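Local coordinates for protein acetolactate synthase isozyme 1 large subunit (Escherichia coli, PDB 6LPI) that forms the large subunit of an enzyme of the thiamine diphosphate family and binds thiamine diphosphate, a magnesium ion and flavin-adenine dinucleotide, at residues 475-480 with 490-495; 482-487 with 547-552. All coordinates share one frame; numbering follows the deposited sequence.

Both contacts use helix 476-484: contact 1 takes its N-terminal part, beside thiamine diphosphate, and contact 2 its last turn, farther from the cofactor. Their centres lie about 12 Å apart, and their segments alternate along the chain. Gln-479 and Gln-480, the last residues of contact 1 on the helix, join it to contact 2 by touching Met-549, with Gln-479 NE2 3.8 Å from Met-549 SD. Val-477 touches thiamine diphosphate directly, whereas the side chain of Met-549 stays about 10 Å from it and about 8 Å from flavin-adenine dinucleotide. One helix thus lines the cofactor pocket at its start and packs against the C-terminal loop at its end.

Contact 1 of 2, residues 475-480 with 490-495; sequences GLVHQQ and FAATYP. With TPP (thiamine diphosphate), chain J.
Val-477 and Ala-492 meet because the valine torsion (chi1 169°) sets CG1 anti to the backbone N, where it rests 3.8 Å from Ala-492 CB. The same torsion places CG2 beside the backbone N and against thiamine diphosphate, 3.6 Å from its thiazolium methyl carbon CM4. One branched side chain therefore bridges loop 490-495 and the cofactor, a branch for each. On the next residue, His-478 CG is also anti to the backbone N (chi1 -173°), and the imidazole presents an edge to the loop: CD2 lies 4.2 Å from Thr-493 CG2, which sits near the ring plane. Between the two side chains, Ala-492 CB faces the helix. The two segments bury 148 Å² between them, through carbon-to-carbon packing; a polar tie lies just before the helix, where Ala-492 and Leu-474 are joined by backbone hydrogen bonding. At the N-cap, Gly-475 has backbone angles (phi 116°) at which a CB would jam against the preceding carbonyl O and also strike thiamine diphosphate O2B. Leu-476 N lies 3.1 Å from thiamine diphosphate O2B, an arrangement consistent with the helix N-terminus partly offsetting the diphosphate charge. The magnesium ligands Asp-444, in a Gly-Asp-Gly, and Asn-471, ending an Asn-Asn pair, mark the family's GDG...NN thiamine diphosphate-binding motif, which this helix follows, its start beside the diphosphate.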
loop_
_atom_site.group_PDB
_atom_site.type_symbol
_atom_site.label_atom_id
_atom_site.label_comp_id
_atom_site.label_asym_id
_atom_site.label_seq_id
_atom_site.Cartn_x
_atom_site.Cartn_y
_atom_site.Cartn_z
ATOM N N GLY B 475 -5.809 -21.105 7.846
ATOM C CA GLY B 475 -6.706 -21.291 6.722
ATOM C C GLY B 475 -6.046 -21.118 5.381
ATOM O O GLY B 475 -6.172 -21.978 4.508
ATOM N N LEU B 476 -5.406 -19.972 5.171
ATOM C CA LEU B 476 -4.576 -19.842 3.986
ATOM C C LEU B 476 -3.350 -20.733 4.152
ATOM O O LEU B 476 -2.930 -21.423 3.213
ATOM C CB LEU B 476 -4.222 -18.374 3.777
ATOM C CG LEU B 476 -3.775 -17.797 2.439
ATOM C CD1 LEU B 476 -2.312 -18.063 2.181
ATOM C CD2 LEU B 476 -4.652 -18.367 1.356
ATOM N N VAL B 477 -2.809 -20.771 5.377
ATOM C CA VAL B 477 -1.785 -21.750 5.734
ATOM C C VAL B 477 -2.349 -23.160 5.607
ATOM O O VAL B 477 -1.732 -24.033 5.000
ATOM C CB VAL B 477 -1.253 -21.490 7.158
ATOM C CG1 VAL B 477 -0.406 -22.647 7.627
ATOM C CG2 VAL B 477 -0.456 -20.203 7.235
ATOM N N HIS B 478 -3.550 -23.391 6.151
ATOM C CA HIS B 478 -4.190 -24.712 6.078
ATOM C C HIS B 478 -4.226 -25.226 4.645
ATOM O O HIS B 478 -3.975 -26.411 4.378
ATOM C CB HIS B 478 -5.608 -24.604 6.645
ATOM C CG HIS B 478 -6.336 -25.903 6.781
ATOM N ND1 HIS B 478 -6.757 -26.644 5.697
ATOM C CD2 HIS B 478 -6.766 -26.565 7.883
ATOM C CE1 HIS B 478 -7.393 -27.721 6.126
ATOM N NE2 HIS B 478 -7.414 -27.696 7.447
ATOM N N GLN B 479 -4.491 -24.328 3.699
ATOM C CA GLN B 479 -4.581 -24.733 2.313
ATOM C C GLN B 479 -3.194 -24.953 1.728
ATOM O O GLN B 479 -2.983 -25.925 0.996
ATOM C CB GLN B 479 -5.387 -23.689 1.534
ATOM C CG GLN B 479 -5.303 -23.780 0.018
ATOM C CD GLN B 479 -6.323 -22.861 -0.637
ATOM O OE1 GLN B 479 -7.087 -22.185 0.049
ATOM N NE2 GLN B 479 -6.397 -22.895 -1.956
ATOM N N GLN B 480 -2.218 -24.117 2.098
ATOM C CA GLN B 480 -0.864 -24.317 1.578
ATOM C C GLN B 480 -0.220 -25.601 2.113
ATOM O O GLN B 480 0.431 -26.335 1.363
ATOM C CB GLN B 480 0.016 -23.103 1.899
ATOM C CG GLN B 480 0.027 -22.033 0.799
ATOM C CD GLN B 480 0.591 -20.704 1.271
ATOM O OE1 GLN B 480 0.517 -20.368 2.453
ATOM N NE2 GLN B 480 1.176 -19.946 0.347
ATOM N N PHE B 490 -0.368 -28.408 10.132
ATOM C CA PHE B 490 0.302 -28.357 11.420
ATOM C C PHE B 490 0.289 -26.916 11.933
ATOM O O PHE B 490 0.465 -25.965 11.159
ATOM C CB PHE B 490 1.734 -28.872 11.307
ATOM C CG PHE B 490 2.531 -28.717 12.563
ATOM C CD1 PHE B 490 2.244 -29.470 13.671
ATOM C CD2 PHE B 490 3.565 -27.804 12.638
ATOM C CE1 PHE B 490 2.970 -29.338 14.822
ATOM C CE2 PHE B 490 4.299 -27.672 13.796
ATOM C CZ PHE B 490 3.994 -28.447 14.889
ATOM N N ALA B 491 0.024 -26.762 13.235
ATOM C CA ALA B 491 0.056 -25.460 13.904
ATOM C C ALA B 491 -0.861 -24.427 13.241
ATOM O O ALA B 491 -0.622 -23.215 13.338
ATOM C CB ALA B 491 1.489 -24.935 13.961
ATOM N N ALA B 492 -1.934 -24.888 12.587
ATOM C CA ALA B 492 -2.828 -24.006 11.846
ATOM C C ALA B 492 -4.302 -24.188 12.202
ATOM O O ALA B 492 -5.166 -23.658 11.492
ATOM C CB ALA B 492 -2.637 -24.199 10.336
ATOM N N THR B 493 -4.615 -24.906 13.275
ATOM C CA THR B 493 -5.992 -25.145 13.676
ATOM C C THR B 493 -6.187 -24.683 15.115
ATOM O O THR B 493 -5.219 -24.547 15.870
ATOM C CB THR B 493 -6.365 -26.629 13.529
ATOM O OG1 THR B 493 -5.268 -27.438 13.970
ATOM C CG2 THR B 493 -6.658 -26.950 12.080
ATOM N N TYR B 494 -7.438 -24.352 15.454
ATOM C CA TYR B 494 -7.893 -23.946 16.778
ATOM C C TYR B 494 -8.966 -24.913 17.280
ATOM O O TYR B 494 -9.725 -25.469 16.477
ATOM C CB TYR B 494 -8.476 -22.532 16.752
ATOM C CG TYR B 494 -7.579 -21.444 16.230
ATOM C CD1 TYR B 494 -6.406 -21.080 16.876
ATOM C CD2 TYR B 494 -7.907 -20.787 15.051
ATOM C CE1 TYR B 494 -5.589 -20.063 16.359
ATOM C CE2 TYR B 494 -7.104 -19.784 14.532
ATOM C CZ TYR B 494 -5.957 -19.421 15.181
ATOM O OH TYR B 494 -5.205 -18.407 14.624
ATOM N N PRO B 495 -9.080 -25.106 18.598
ATOM C CA PRO B 495 -10.077 -26.066 19.120
ATOM C C PRO B 495 -11.527 -25.613 19.025
ATOM O O PRO B 495 -12.425 -26.464 18.963
ATOM C CB PRO B 495 -9.666 -26.236 20.588
ATOM C CG PRO B 495 -8.284 -25.618 20.699
ATOM C CD PRO B 495 -8.230 -24.557 19.664
HETATM N "N1'" TPP J . 1.325 -13.599 10.716
HETATM C "C2'" TPP J . 0.911 -12.339 10.325
HETATM C CM2 TPP J . 0.954 -11.175 11.271
HETATM N "N3'" TPP J . 0.453 -12.114 9.051
HETATM C "C4'" TPP J . 0.422 -13.127 8.134
HETATM N "N4'" TPP J . -0.021 -12.831 6.912
HETATM C "C5'" TPP J . 0.837 -14.406 8.515
HETATM C "C6'" TPP J . 1.285 -14.629 9.814
HETATM C "C7'" TPP J . 0.776 -15.565 7.540
HETATM N N3 TPP J . -0.607 -15.822 7.240
HETATM C C2 TPP J . -1.238 -15.309 6.131
HETATM S S1 TPP J . -2.777 -15.708 6.006
HETATM C C5 TPP J . -2.706 -16.566 7.373
HETATM C C4 TPP J . -1.474 -16.554 7.978
HETATM C CM4 TPP J . -1.202 -17.286 9.248
HETATM C C6 TPP J . -3.958 -17.263 7.849
HETATM C C7 TPP J . -5.149 -16.310 7.930
HETATM O O7 TPP J . -5.929 -16.682 9.046
HETATM P PA TPP J . -7.480 -16.250 9.174
HETATM O O1A TPP J . -7.625 -14.910 9.843
HETATM O O2A TPP J . -8.143 -17.365 9.962
HETATM O O3A TPP J . -8.072 -16.101 7.685
HETATM P PB TPP J . -8.728 -17.336 6.846
HETATM O O1B TPP J . -9.803 -16.783 5.908
HETATM O O2B TPP J . -7.706 -18.093 6.034
HETATM O O3B TPP J . -9.294 -18.353 7.815
#

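Contact 2 of 2, residues 482-487 with 547-552; sequences SLFYEQ and YPMVPP
The carbonyl O of Tyr-547 takes a hydrogen bond from Gln-400 NE2, while the tyrosine ring reaches tip to tip toward Leu-483, its OH 4.1 Å from Leu-483 CD1. The other leucine methyl, CD2, turns to Met-549 and lies 3.8 Å from SD. Met-549 is extended as far as SD, CG being anti to the backbone N (chi1 179°), then bent at the torsion that sets CE, and slides past Phe-484 in the opposite direction. Its sulfur stands at the edge of that ring, 4.6 Å from the centroid and 80° off the normal, a Met-aromatic contact in which SD is nearest CE2. Phe-484 is wedged further by prolines: Pro-551 crosses it at about a right angle, with CB 3.6 Å from CZ, and Pro-552 CD lies over one face, 4.0 Å from CE2. The opposite face carries Leu-483 CB, 3.8 Å above the ring centre. Methionine, prolines and tyrosine thus join the last turn of helix 476-484 to the loop following strand 534-539. The chemistry is dispersive, aided perhaps by a polarisable sulfur beside the ring's C-H edge, and is consistent with a junction held by side-chain packing, with no polar pair between the segments.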
loop_
_atom_site.group_PDB
_atom_site.type_symbol
_atom_site.label_atom_id
_atom_site.label_comp_id
_atom_site.label_asym_id
_atom_site.label_seq_id
_atom_site.Cartn_x
_atom_site.Cartn_y
_atom_site.Cartn_z
ATOM N N SER B 482 -1.865 -28.327 3.341
ATOM C CA SER B 482 -2.580 -29.507 2.863
ATOM C C SER B 482 -2.303 -29.763 1.375
ATOM O O SER B 482 -2.135 -30.911 0.952
ATOM C CB SER B 482 -4.074 -29.378 3.194
ATOM O OG SER B 482 -4.811 -28.694 2.213
ATOM N N LEU B 483 -2.140 -28.707 0.578
ATOM C CA LEU B 483 -1.924 -28.937 -0.848
ATOM C C LEU B 483 -0.458 -29.161 -1.212
ATOM O O LEU B 483 -0.175 -29.891 -2.172
ATOM C CB LEU B 483 -2.469 -27.757 -1.657
ATOM C CG LEU B 483 -3.938 -27.601 -2.081
ATOM C CD1 LEU B 483 -4.931 -27.913 -1.002
ATOM C CD2 LEU B 483 -4.096 -26.164 -2.547
ATOM N N PHE B 484 0.490 -28.584 -0.465
ATOM C CA PHE B 484 1.871 -28.533 -0.938
ATOM C C PHE B 484 2.938 -29.126 -0.027
ATOM O O PHE B 484 4.065 -29.303 -0.490
ATOM C CB PHE B 484 2.256 -27.090 -1.272
ATOM C CG PHE B 484 1.361 -26.475 -2.290
ATOM C CD1 PHE B 484 1.209 -27.072 -3.530
ATOM C CD2 PHE B 484 0.668 -25.308 -2.010
ATOM C CE1 PHE B 484 0.382 -26.515 -4.484
ATOM C CE2 PHE B 484 -0.164 -24.746 -2.953
ATOM C CZ PHE B 484 -0.309 -25.352 -4.198
ATOM N N TYR B 485 2.661 -29.382 1.246
ATOM C CA TYR B 485 3.682 -29.892 2.152
ATOM C C TYR B 485 3.333 -31.304 2.597
ATOM O O TYR B 485 2.156 -31.628 2.783
ATOM C CB TYR B 485 3.857 -28.949 3.336
ATOM C CG TYR B 485 4.577 -27.661 2.968
ATOM C CD1 TYR B 485 3.916 -26.628 2.318
ATOM C CD2 TYR B 485 5.924 -27.477 3.291
ATOM C CE1 TYR B 485 4.574 -25.445 1.992
ATOM C CE2 TYR B 485 6.591 -26.288 2.982
ATOM C CZ TYR B 485 5.911 -25.278 2.325
ATOM O OH TYR B 485 6.559 -24.102 1.996
ATOM N N GLU B 486 4.350 -32.168 2.703
ATOM C CA GLU B 486 4.046 -33.600 2.739
ATOM C C GLU B 486 3.366 -34.006 4.042
ATOM O O GLU B 486 2.530 -34.909 4.042
ATOM C CB GLU B 486 5.310 -34.437 2.481
ATOM N N GLN B 487 3.652 -33.322 5.143
ATOM C CA GLN B 487 3.082 -33.691 6.432
ATOM C C GLN B 487 1.847 -32.894 6.766
ATOM O O GLN B 487 1.390 -32.940 7.901
ATOM C CB GLN B 487 4.116 -33.588 7.547
ATOM C CG GLN B 487 5.040 -34.808 7.581
ATOM C CD GLN B 487 6.097 -34.835 6.505
ATOM O OE1 GLN B 487 5.883 -34.389 5.388
ATOM N NE2 GLN B 487 7.238 -35.429 6.826
ATOM N N TYR B 547 -10.156 -21.307 -4.684
ATOM C CA TYR B 547 -9.773 -21.778 -6.002
ATOM C C TYR B 547 -10.164 -20.751 -7.062
ATOM O O TYR B 547 -11.158 -20.035 -6.911
ATOM C CB TYR B 547 -10.418 -23.136 -6.324
ATOM C CG TYR B 547 -9.786 -24.320 -5.605
ATOM C CD1 TYR B 547 -8.401 -24.442 -5.490
ATOM C CD2 TYR B 547 -10.582 -25.332 -5.051
ATOM C CE1 TYR B 547 -7.825 -25.529 -4.831
ATOM C CE2 TYR B 547 -10.012 -26.429 -4.403
ATOM C CZ TYR B 547 -8.636 -26.521 -4.294
ATOM O OH TYR B 547 -8.085 -27.606 -3.644
ATOM N N PRO B 548 -9.389 -20.643 -8.140
ATOM C CA PRO B 548 -8.155 -21.419 -8.309
ATOM C C PRO B 548 -6.969 -20.835 -7.542
ATOM O O PRO B 548 -7.008 -19.687 -7.101
ATOM C CB PRO B 548 -7.924 -21.386 -9.819
ATOM C CG PRO B 548 -8.611 -20.150 -10.295
ATOM C CD PRO B 548 -9.733 -19.851 -9.333
ATOM N N MET B 549 -5.949 -21.667 -7.341
ATOM C CA MET B 549 -4.695 -21.265 -6.720
ATOM C C MET B 549 -3.525 -21.525 -7.669
ATOM O O MET B 549 -3.474 -22.561 -8.343
ATOM C CB MET B 549 -4.484 -22.012 -5.402
ATOM C CG MET B 549 -3.180 -21.657 -4.723
ATOM S SD MET B 549 -2.817 -22.699 -3.307
ATOM C CE MET B 549 -2.596 -21.490 -1.998
ATOM N N VAL B 550 -2.593 -20.582 -7.735
ATOM C CA VAL B 550 -1.319 -20.780 -8.431
ATOM C C VAL B 550 -0.278 -21.164 -7.400
ATOM O O VAL B 550 0.022 -20.359 -6.495
ATOM C CB VAL B 550 -0.879 -19.531 -9.216
ATOM C CG1 VAL B 550 0.386 -19.831 -9.990
ATOM C CG2 VAL B 550 -1.975 -19.061 -10.164
ATOM N N PRO B 551 0.294 -22.366 -7.464
ATOM C CA PRO B 551 1.282 -22.793 -6.478
ATOM C C PRO B 551 2.468 -21.850 -6.488
ATOM O O PRO B 551 2.871 -21.364 -7.556
ATOM C CB PRO B 551 1.685 -24.193 -6.961
ATOM C CG PRO B 551 0.538 -24.641 -7.783
ATOM C CD PRO B 551 0.001 -23.418 -8.444
ATOM N N PRO B 552 3.035 -21.550 -5.322
ATOM C CA PRO B 552 4.138 -20.582 -5.270
ATOM C C PRO B 552 5.279 -21.033 -6.174
ATOM O O PRO B 552 5.640 -22.215 -6.205
ATOM C CB PRO B 552 4.540 -20.570 -3.789
ATOM C CG PRO B 552 3.365 -21.154 -3.047
ATOM C CD PRO B 552 2.721 -22.126 -4.000
#